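Local coordinates for pancreatic lipase related protein 2 (Equus caballus, PDB 1W52) that probably hydrolyses galactolipids and triacylglycerols to release fatty acids, as a calcium-binding lipase of the alpha/beta hydrolase superfamily, at residues Gly176-Glu181 and Ile204-Ser209; Phe228-Gly233 and Phe327-Gly332; Pro237-Ser242 and Ala262-Lys267. All blocks are in the same frame, centred on the assembly; numbering follows the deposited sequence.

Interaction 1: residues Gly176-Glu181 and Ile204-Ser209; sequences GLDPAE and IHTDAS
D178 reaches across to the backbone of T206 and D207 at the point where two parallel neighbours of the alpha/beta-hydrolase sheet, strands 173-177 and 201-204, run out into loops. It is the predicted acid of the charge relay system, and its seat directly after a strand of the central sheet fits that fold.

The strands pair around L177 and I204: I204 N donates to G176 O at 3.1 Å, then D178 N to I204 O at 2.8 Å. That second bond fixes the backbone from which the aspartate starts out. CG stands anti to the backbone N (chi1 -161°), and the carboxylate turns OD1 to the loop. T206 N meets OD1 at 3.2 Å, coming from above the carboxylate plane, 66° out of it; D207 N adds a weak bond to OD1 at 3.3 Å. With OD1 occupied by the loop, OD2 is bonded to ND1 of H265, and it also rests against CB of D207, 3.4 Å away. The loop amides probably help, as a second shell, to set the rotation of the group that meets the histidine.

T206 OG1 lies 3.7 Å from CB of D178 but is bonded to N264 O, in the helix that carries H265. At the strand end, L177 and I204 lie side by side and point the same way, CD2 to CD1 at 3.9 Å; I204 also packs on P230. Farther out, E181 is extended and sets OE1 3.3 Å from S209 O, two acceptors with no bond between them; OE1 is hydrogen-bonded to M211 N.

Interaction 2: residues Phe228-Gly233 and Phe327-Gly332; sequences FFPNGG and FFLNTG
OD1 of N231 takes the backbone N-H of T331 at 2.9 Å and, more weakly, ND2 of N330 at 3.3 Å. At the other end of the same amide, ND2 donates to T331 OG1 at 2.6 Å along a nearly straight line, 170° at the hydrogen, with the hydroxyl oxygen in the amide plane. Gripped at both ends, the amide is held against rotation about its last bond. CG sits anti to the carbonyl carbon (chi1 -45°), beside the backbone N. That N is engaged too, donating to L329 O at 2.7 Å. N330 ND2 has a stronger partner in Y290 OH, and T331 OG1 a weak one in Y271 OH.

N231 is the third residue of a type II turn running from F229 to G232, which bends the chain out of strand 226-230. Here, in the central sheet of the alpha/beta-hydrolase domain, that strand runs parallel to 325-329, although more than ninety residues separate them in sequence. F229 N to F327 O, at 2.8 Å, is the sheet bond at the residue where the turn begins.

On one face, the F228 and F327 rings are near parallel, planes 24° apart, but slid so far that they barely overlap; CD2 of F228 touches CB of F327 at 4.2 Å instead. L329 and P230 share this face, the leucine CD2 reaching CA of the proline at 3.8 Å. On the opposite face F229 and F328 lie side by side, pointing the same way, with their ring planes oblique. CE2 and CD2 of F328 meet CB of F229, whose ring has F327 O at its edge, in plane.

Interaction 3: residues Pro237-Ser242 and Ala262-Lys267; sequences PGCKRS and ACNHLK. With DDQ (decylamine-N,N-dimethyl-N-oxide), chain C.
C239 and C263 are joined by a disulfide, SG to SG 2.1 Å, that ties an irregular loop to helix 257-277. Its central torsion is -78°, the left-handed sense. The two halves leave their backbones differently: SG of C239 is anti to the carbonyl carbon, whereas SG of C263 is anti to its own backbone N (chi1 165°), and the sulfurs meet between loop and helix.

No hydrogen bond crosses between the segments; the rest is packing around the bridge. N264 lies with OD1 3.6 Å from CB of C239, while that oxygen is bonded to M236 N, in the residue just before P237. K267, one turn on from C263, folds its bent chain alongside the sulfur: CG is 3.9 Å from SG of C239, NZ is 3.8 Å from the same sulfur, and CE lies against P237 O. An alanine in place of K267 would probably open a gap beside the C239 sulfur and leave the P237 carbonyl without the lysine CE against it.

The helix turns a different side to the detergent. The alkyl chain of decylamine-N,N-dimethyl-N-oxide passes H265 with C8 3.5 Å from NE2, oblique to the ring, and C6 3.8 Å from CD2, and C4 lies 4.0 Å from CB of A262. The NE2 of H265 is also hydrogen-bonded to S154 OG.

The chain is interrupted in the model just beyond S242, in keeping with the cleaved flap of this proteolysed form. A disulfide closing the base of such a loop, beside the predicted charge-relay histidine, is the arrangement of the lid in pancreatic lipases, whose lid shields the active site.

How the interactions relate
Interactions 1 and 3 hold two members of the predicted Ser-His-Asp triad, and interaction 2 lies beside them, the F229 side chain about 8 Å from that of D178 at their nearest atoms. D178 OD2 of interaction 1 lies 2.6 Å from H265 ND1 of interaction 3, and T206 OG1, 2.7 Å from N264 O, is a second tie between loop and helix. The nucleophile S154 has its side chain about 6 Å from that of D178, and detergent lies against H265. Interaction 2 continues the sheet outward from interaction 1, joined by H205 N to F228 O at 3.1 Å, with the H205 and F229 rings stacked. Interaction 3 is nested within the chain loop that interaction 2 closes, and P237 packs against N231.

Interaction 1: residues Gly176-Glu181 and Ile204-Ser209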
loop_
_atom_site.group_PDB
_atom_site.type_symbol
_atom_site.label_atom_id
_atom_site.label_comp_id
_atom_site.label_asym_id
_atom_site.label_seq_id
_atom_site.Cartn_x
_atom_site.Cartn_y
_atom_site.Cartn_z
ATOM N N GLY A 176 -3.581 4.801 6.410
ATOM C CA GLY A 176 -4.398 5.351 5.334
ATOM C C GLY A 176 -4.222 4.600 4.020
ATOM O O GLY A 176 -3.206 4.727 3.387
ATOM N N LEU A 177 -5.191 3.800 3.617
ATOM C CA LEU A 177 -5.126 3.132 2.320
ATOM C C LEU A 177 -5.687 4.031 1.205
ATOM O O LEU A 177 -6.909 4.240 1.085
ATOM C CB LEU A 177 -5.880 1.826 2.387
ATOM C CG LEU A 177 -5.328 0.896 3.450
ATOM C CD1 LEU A 177 -5.797 -0.441 3.070
ATOM C CD2 LEU A 177 -3.811 0.864 3.494
ATOM N N ASP A 178 -4.747 4.565 0.424
ATOM C CA ASP A 178 -4.977 5.639 -0.559
ATOM C C ASP A 178 -6.047 6.660 -0.178
ATOM O O ASP A 178 -7.180 6.661 -0.670
ATOM C CB ASP A 178 -5.289 5.055 -1.909
ATOM C CG ASP A 178 -5.074 6.044 -3.038
ATOM O OD1 ASP A 178 -3.989 6.741 -3.128
ATOM O OD2 ASP A 178 -5.984 6.150 -3.892
ATOM N N PRO A 179 -5.664 7.554 0.718
ATOM C CA PRO A 179 -6.596 8.576 1.207
ATOM C C PRO A 179 -7.161 9.377 0.043
ATOM O O PRO A 179 -6.444 9.734 -0.867
ATOM C CB PRO A 179 -5.724 9.457 2.090
ATOM C CG PRO A 179 -4.502 8.588 2.433
ATOM C CD PRO A 179 -4.318 7.636 1.323
ATOM N N ALA A 180 -8.446 9.679 0.104
ATOM C CA ALA A 180 -9.116 10.403 -0.960
ATOM C C ALA A 180 -8.491 11.770 -1.155
ATOM O O ALA A 180 -8.049 12.390 -0.181
ATOM C CB ALA A 180 -10.568 10.556 -0.626
ATOM N N GLU A 181 -8.477 12.225 -2.408
ATOM C CA GLU A 181 -7.998 13.552 -2.755
ATOM C C GLU A 181 -9.079 14.640 -2.705
ATOM O O GLU A 181 -8.946 15.554 -1.931
ATOM C CB GLU A 181 -7.330 13.546 -4.119
ATOM C CG GLU A 181 -6.734 14.896 -4.435
ATOM C CD GLU A 181 -5.936 14.931 -5.716
ATOM O OE1 GLU A 181 -5.522 13.842 -6.286
ATOM O OE2 GLU A 181 -5.703 16.090 -6.113
ATOM N N ILE A 204 -0.351 4.251 2.323
ATOM C CA ILE A 204 -0.099 3.694 1.000
ATOM C C ILE A 204 -0.813 4.506 -0.094
ATOM O O ILE A 204 -2.017 4.690 -0.043
ATOM C CB ILE A 204 -0.510 2.228 0.961
ATOM C CG1 ILE A 204 0.247 1.498 2.036
ATOM C CG2 ILE A 204 -0.134 1.585 -0.379
ATOM C CD1 ILE A 204 -0.228 0.061 2.212
ATOM N N HIS A 205 -0.032 4.974 -1.073
ATOM C CA HIS A 205 -0.510 5.831 -2.170
ATOM C C HIS A 205 -0.493 5.040 -3.488
ATOM O O HIS A 205 0.582 4.782 -4.026
ATOM C CB HIS A 205 0.441 6.995 -2.406
ATOM C CG HIS A 205 0.602 7.947 -1.251
ATOM N ND1 HIS A 205 -0.045 9.165 -1.200
ATOM C CD2 HIS A 205 1.421 7.907 -0.168
ATOM C CE1 HIS A 205 0.343 9.815 -0.115
ATOM N NE2 HIS A 205 1.221 9.069 0.534
ATOM N N THR A 206 -1.672 4.666 -3.988
ATOM C CA THR A 206 -1.785 3.931 -5.248
ATOM C C THR A 206 -2.422 4.692 -6.410
ATOM O O THR A 206 -2.333 4.207 -7.508
ATOM C CB THR A 206 -2.566 2.606 -5.071
ATOM O OG1 THR A 206 -3.861 2.873 -4.493
ATOM C CG2 THR A 206 -1.849 1.671 -4.059
ATOM N N ASP A 207 -3.070 5.845 -6.195
ATOM C CA ASP A 207 -3.822 6.507 -7.281
ATOM C C ASP A 207 -3.651 8.012 -7.201
ATOM O O ASP A 207 -4.577 8.773 -7.375
ATOM C CB ASP A 207 -5.303 6.114 -7.188
ATOM C CG ASP A 207 -6.146 6.530 -8.412
ATOM O OD1 ASP A 207 -5.549 6.642 -9.501
ATOM O OD2 ASP A 207 -7.395 6.743 -8.350
ATOM N N ALA A 208 -2.411 8.420 -6.977
ATOM C CA ALA A 208 -1.989 9.801 -6.693
ATOM C C ALA A 208 -1.756 10.752 -7.924
ATOM O O ALA A 208 -1.191 11.865 -7.839
ATOM C CB ALA A 208 -0.718 9.698 -5.888
ATOM N N SER A 209 -2.169 10.301 -9.102
ATOM C CA SER A 209 -2.391 11.218 -10.244
ATOM C C SER A 209 -3.344 12.323 -9.765
ATOM O O SER A 209 -4.044 12.199 -8.706
ATOM C CB SER A 209 -2.962 10.444 -11.443
ATOM O OG SER A 209 -2.750 9.021 -11.255
#

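Interaction 2: residues Phe228-Gly233 and Phe327-Gly332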
loop_
_atom_site.group_PDB
_atom_site.type_symbol
_atom_site.label_atom_id
_atom_site.label_comp_id
_atom_site.label_asym_id
_atom_site.label_seq_id
_atom_site.Cartn_x
_atom_site.Cartn_y
_atom_site.Cartn_z
ATOM N N PHE A 228 4.264 5.542 1.688
ATOM C CA PHE A 228 4.788 4.586 0.709
ATOM C C PHE A 228 4.202 4.860 -0.681
ATOM O O PHE A 228 3.003 5.193 -0.782
ATOM C CB PHE A 228 4.418 3.171 1.099
ATOM C CG PHE A 228 4.949 2.745 2.427
ATOM C CD1 PHE A 228 4.378 3.203 3.602
ATOM C CD2 PHE A 228 5.991 1.854 2.506
ATOM C CE1 PHE A 228 4.837 2.793 4.815
ATOM C CE2 PHE A 228 6.471 1.432 3.730
ATOM C CZ PHE A 228 5.883 1.895 4.880
ATOM N N PHE A 229 5.025 4.672 -1.733
ATOM C CA PHE A 229 4.598 4.859 -3.131
ATOM C C PHE A 229 4.819 3.658 -4.071
ATOM O O PHE A 229 5.690 3.707 -4.939
ATOM C CB PHE A 229 5.307 6.087 -3.681
ATOM C CG PHE A 229 4.902 7.329 -3.015
ATOM C CD1 PHE A 229 5.497 7.701 -1.818
ATOM C CD2 PHE A 229 3.887 8.107 -3.545
ATOM C CE1 PHE A 229 5.092 8.912 -1.173
ATOM C CE2 PHE A 229 3.432 9.278 -2.896
ATOM C CZ PHE A 229 4.039 9.690 -1.717
ATOM N N PRO A 230 4.057 2.584 -3.918
ATOM C CA PRO A 230 4.245 1.391 -4.747
ATOM C C PRO A 230 4.150 1.709 -6.222
ATOM O O PRO A 230 3.217 2.361 -6.733
ATOM C CB PRO A 230 3.055 0.497 -4.372
ATOM C CG PRO A 230 2.059 1.416 -3.718
ATOM C CD PRO A 230 2.955 2.394 -2.980
ATOM N N ASN A 231 5.130 1.240 -6.949
ATOM C CA ASN A 231 5.185 1.551 -8.356
ATOM C C ASN A 231 5.129 3.018 -8.614
ATOM O O ASN A 231 4.537 3.411 -9.627
ATOM C CB ASN A 231 4.045 0.864 -9.001
ATOM C CG ASN A 231 3.916 -0.568 -8.497
ATOM O OD1 ASN A 231 4.899 -1.332 -8.581
ATOM N ND2 ASN A 231 2.734 -0.943 -7.974
ATOM N N GLY A 232 5.723 3.849 -7.753
ATOM C CA GLY A 232 5.552 5.290 -7.894
ATOM C C GLY A 232 4.185 5.854 -7.468
ATOM O O GLY A 232 3.965 7.070 -7.419
ATOM N N GLY A 233 3.263 4.979 -7.134
ATOM C CA GLY A 233 1.980 5.411 -6.640
ATOM C C GLY A 233 0.984 6.077 -7.577
ATOM O O GLY A 233 -0.069 6.494 -7.133
ATOM N N PHE A 327 9.044 6.267 0.990
ATOM C CA PHE A 327 9.615 5.033 0.462
ATOM C C PHE A 327 8.951 4.562 -0.878
ATOM O O PHE A 327 7.781 4.886 -1.165
ATOM C CB PHE A 327 9.503 3.913 1.491
ATOM C CG PHE A 327 9.857 4.338 2.864
ATOM C CD1 PHE A 327 9.018 5.234 3.575
ATOM C CD2 PHE A 327 11.033 3.865 3.474
ATOM C CE1 PHE A 327 9.338 5.647 4.857
ATOM C CE2 PHE A 327 11.347 4.277 4.747
ATOM C CZ PHE A 327 10.484 5.178 5.435
ATOM N N PHE A 328 9.720 3.788 -1.658
ATOM C CA PHE A 328 9.340 3.315 -2.971
ATOM C C PHE A 328 9.589 1.868 -3.123
ATOM O O PHE A 328 10.281 1.300 -2.391
ATOM C CB PHE A 328 10.098 4.061 -4.035
ATOM C CG PHE A 328 9.765 5.502 -4.067
ATOM C CD1 PHE A 328 10.625 6.439 -3.522
ATOM C CD2 PHE A 328 8.563 5.935 -4.572
ATOM C CE1 PHE A 328 10.326 7.821 -3.534
ATOM C CE2 PHE A 328 8.244 7.322 -4.575
ATOM C CZ PHE A 328 9.142 8.260 -4.056
ATOM N N LEU A 329 8.964 1.262 -4.087
ATOM C CA LEU A 329 9.084 -0.159 -4.283
ATOM C C LEU A 329 8.226 -0.555 -5.515
ATOM O O LEU A 329 7.527 0.302 -6.086
ATOM C CB LEU A 329 8.641 -0.886 -3.025
ATOM C CG LEU A 329 7.164 -0.725 -2.735
ATOM C CD1 LEU A 329 6.598 -1.955 -1.933
ATOM C CD2 LEU A 329 6.891 0.596 -2.070
ATOM N N ASN A 330 8.264 -1.827 -5.907
ATOM C CA ASN A 330 7.427 -2.280 -6.995
ATOM C C ASN A 330 6.653 -3.543 -6.615
ATOM O O ASN A 330 7.239 -4.523 -6.203
ATOM C CB ASN A 330 8.280 -2.530 -8.275
ATOM C CG ASN A 330 8.779 -1.225 -8.964
ATOM O OD1 ASN A 330 9.905 -1.197 -9.540
ATOM N ND2 ASN A 330 7.968 -0.163 -8.909
ATOM N N THR A 331 5.343 -3.539 -6.799
ATOM C CA THR A 331 4.543 -4.739 -6.591
ATOM C C THR A 331 4.477 -5.652 -7.795
ATOM O O THR A 331 4.971 -5.349 -8.850
ATOM C CB THR A 331 3.113 -4.351 -6.249
ATOM O OG1 THR A 331 2.658 -3.390 -7.219
ATOM C CG2 THR A 331 3.063 -3.678 -4.880
ATOM N N GLY A 332 3.808 -6.775 -7.612
ATOM C CA GLY A 332 3.441 -7.632 -8.710
ATOM C C GLY A 332 2.213 -7.136 -9.444
ATOM O O GLY A 332 1.533 -6.234 -8.966
#

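Interaction 3: residues Pro237-Ser242 and Ala262-Lys267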
loop_
_atom_site.group_PDB
_atom_site.type_symbol
_atom_site.label_atom_id
_atom_site.label_comp_id
_atom_site.label_asym_id
_atom_site.label_seq_id
_atom_site.Cartn_x
_atom_site.Cartn_y
_atom_site.Cartn_z
ATOM N N PRO A 237 0.540 -1.623 -11.675
ATOM C CA PRO A 237 0.491 -2.783 -12.541
ATOM C C PRO A 237 -0.716 -3.605 -12.285
ATOM O O PRO A 237 -1.078 -3.787 -11.097
ATOM C CB PRO A 237 1.720 -3.565 -12.104
ATOM C CG PRO A 237 2.618 -2.511 -11.711
ATOM C CD PRO A 237 1.753 -1.662 -10.854
ATOM N N GLY A 238 -1.288 -4.119 -13.378
ATOM C CA GLY A 238 -2.473 -4.945 -13.350
ATOM C C GLY A 238 -3.672 -4.119 -13.770
ATOM O O GLY A 238 -4.734 -4.650 -14.078
ATOM N N CYS A 239 -3.511 -2.809 -13.733
ATOM C CA CYS A 239 -4.584 -1.890 -14.027
ATOM C C CYS A 239 -4.300 -1.279 -15.372
ATOM O O CYS A 239 -3.137 -1.110 -15.732
ATOM C CB CYS A 239 -4.613 -0.757 -12.996
ATOM S SG CYS A 239 -4.918 -1.283 -11.326
ATOM N N LYS A 240 -5.373 -0.973 -16.106
ATOM C CA LYS A 240 -5.351 0.001 -17.201
ATOM C C LYS A 240 -5.810 1.344 -16.607
ATOM O O LYS A 240 -6.737 1.368 -15.814
ATOM C CB LYS A 240 -6.310 -0.460 -18.262
ATOM C CG LYS A 240 -6.198 -1.958 -18.631
ATOM C CD LYS A 240 -6.798 -2.280 -20.062
ATOM C CE LYS A 240 -6.453 -1.212 -21.208
ATOM N NZ LYS A 240 -7.629 -0.721 -22.026
ATOM N N ARG A 241 -5.192 2.452 -16.956
ATOM C CA ARG A 241 -5.468 3.695 -16.216
ATOM C C ARG A 241 -6.946 4.344 -16.242
ATOM O O ARG A 241 -7.932 3.645 -16.320
ATOM C CB ARG A 241 -4.402 4.713 -16.621
ATOM C CG ARG A 241 -3.060 4.106 -16.706
ATOM C CD ARG A 241 -2.352 4.617 -17.791
ATOM N NE ARG A 241 -1.138 3.883 -17.925
ATOM C CZ ARG A 241 -0.199 4.228 -18.780
ATOM N NH1 ARG A 241 -0.378 5.294 -19.572
ATOM N NH2 ARG A 241 0.925 3.514 -18.856
ATOM N N SER A 242 -7.076 5.676 -16.124
ATOM C CA SER A 242 -8.369 6.400 -16.164
ATOM C C SER A 242 -8.372 7.442 -17.286
ATOM O O SER A 242 -8.030 8.611 -17.062
ATOM C CB SER A 242 -8.642 7.113 -14.820
ATOM O OG SER A 242 -8.523 8.534 -14.915
ATOM N N ALA A 262 -11.663 2.666 -11.023
ATOM C CA ALA A 262 -11.251 2.531 -9.590
ATOM C C ALA A 262 -10.093 1.538 -9.280
ATOM O O ALA A 262 -9.692 1.353 -8.124
ATOM C CB ALA A 262 -12.449 2.103 -8.746
ATOM N N CYS A 263 -9.578 0.851 -10.285
ATOM C CA CYS A 263 -8.644 -0.231 -10.034
ATOM C C CYS A 263 -7.359 0.199 -9.229
ATOM O O CYS A 263 -7.005 -0.457 -8.220
ATOM C CB CYS A 263 -8.306 -0.861 -11.357
ATOM S SG CYS A 263 -6.880 -1.928 -11.369
ATOM N N ASN A 264 -6.688 1.275 -9.657
ATOM C CA ASN A 264 -5.562 1.799 -8.935
ATOM C C ASN A 264 -5.925 2.221 -7.527
ATOM O O ASN A 264 -5.204 1.925 -6.573
ATOM C CB ASN A 264 -5.042 3.046 -9.602
ATOM C CG ASN A 264 -4.563 2.820 -11.018
ATOM O OD1 ASN A 264 -3.560 2.199 -11.270
ATOM N ND2 ASN A 264 -5.295 3.374 -11.947
ATOM N N HIS A 265 -7.015 2.963 -7.373
ATOM C CA HIS A 265 -7.491 3.404 -6.016
ATOM C C HIS A 265 -7.618 2.214 -5.044
ATOM O O HIS A 265 -7.343 2.310 -3.846
ATOM C CB HIS A 265 -8.857 4.083 -6.187
ATOM C CG HIS A 265 -9.317 4.906 -5.035
ATOM N ND1 HIS A 265 -8.516 5.825 -4.403
ATOM C CD2 HIS A 265 -10.543 5.016 -4.475
ATOM C CE1 HIS A 265 -9.221 6.427 -3.457
ATOM N NE2 HIS A 265 -10.458 5.964 -3.489
ATOM N N LEU A 266 -8.019 1.087 -5.614
ATOM C CA LEU A 266 -8.265 -0.104 -4.860
ATOM C C LEU A 266 -6.999 -0.893 -4.631
ATOM O O LEU A 266 -6.965 -1.713 -3.746
ATOM C CB LEU A 266 -9.304 -0.968 -5.574
ATOM C CG LEU A 266 -10.682 -0.329 -5.772
ATOM C CD1 LEU A 266 -11.641 -1.353 -6.213
ATOM C CD2 LEU A 266 -11.313 0.347 -4.600
ATOM N N LYS A 267 -5.947 -0.699 -5.392
ATOM C CA LYS A 267 -4.797 -1.540 -5.149
ATOM C C LYS A 267 -4.215 -1.276 -3.732
ATOM O O LYS A 267 -3.578 -2.109 -3.141
ATOM C CB LYS A 267 -3.742 -1.339 -6.252
ATOM C CG LYS A 267 -4.018 -2.056 -7.642
ATOM C CD LYS A 267 -3.799 -3.593 -7.617
ATOM C CE LYS A 267 -3.514 -4.188 -9.048
ATOM N NZ LYS A 267 -4.704 -4.745 -9.696
HETATM N N1 DDQ C . -16.378 -1.410 -4.419
HETATM O O1 DDQ C . -15.842 -1.834 -3.366
HETATM C CM1 DDQ C . -16.328 -2.502 -5.456
HETATM C CM2 DDQ C . -17.804 -1.035 -4.181
HETATM C C1 DDQ C . -15.507 -0.250 -4.781
HETATM C C2 DDQ C . -15.900 1.124 -4.223
HETATM C C3 DDQ C . -16.119 2.078 -5.390
HETATM C C4 DDQ C . -14.931 2.985 -5.676
HETATM C C5 DDQ C . -15.340 4.447 -5.614
HETATM C C6 DDQ C . -14.095 5.244 -5.889
HETATM C C7 DDQ C . -14.327 6.718 -5.732
HETATM C C8 DDQ C . -13.435 7.319 -4.663
HETATM C C9 DDQ C . -13.887 8.753 -4.368
HETATM C C10 DDQ C . -12.763 9.703 -4.016
#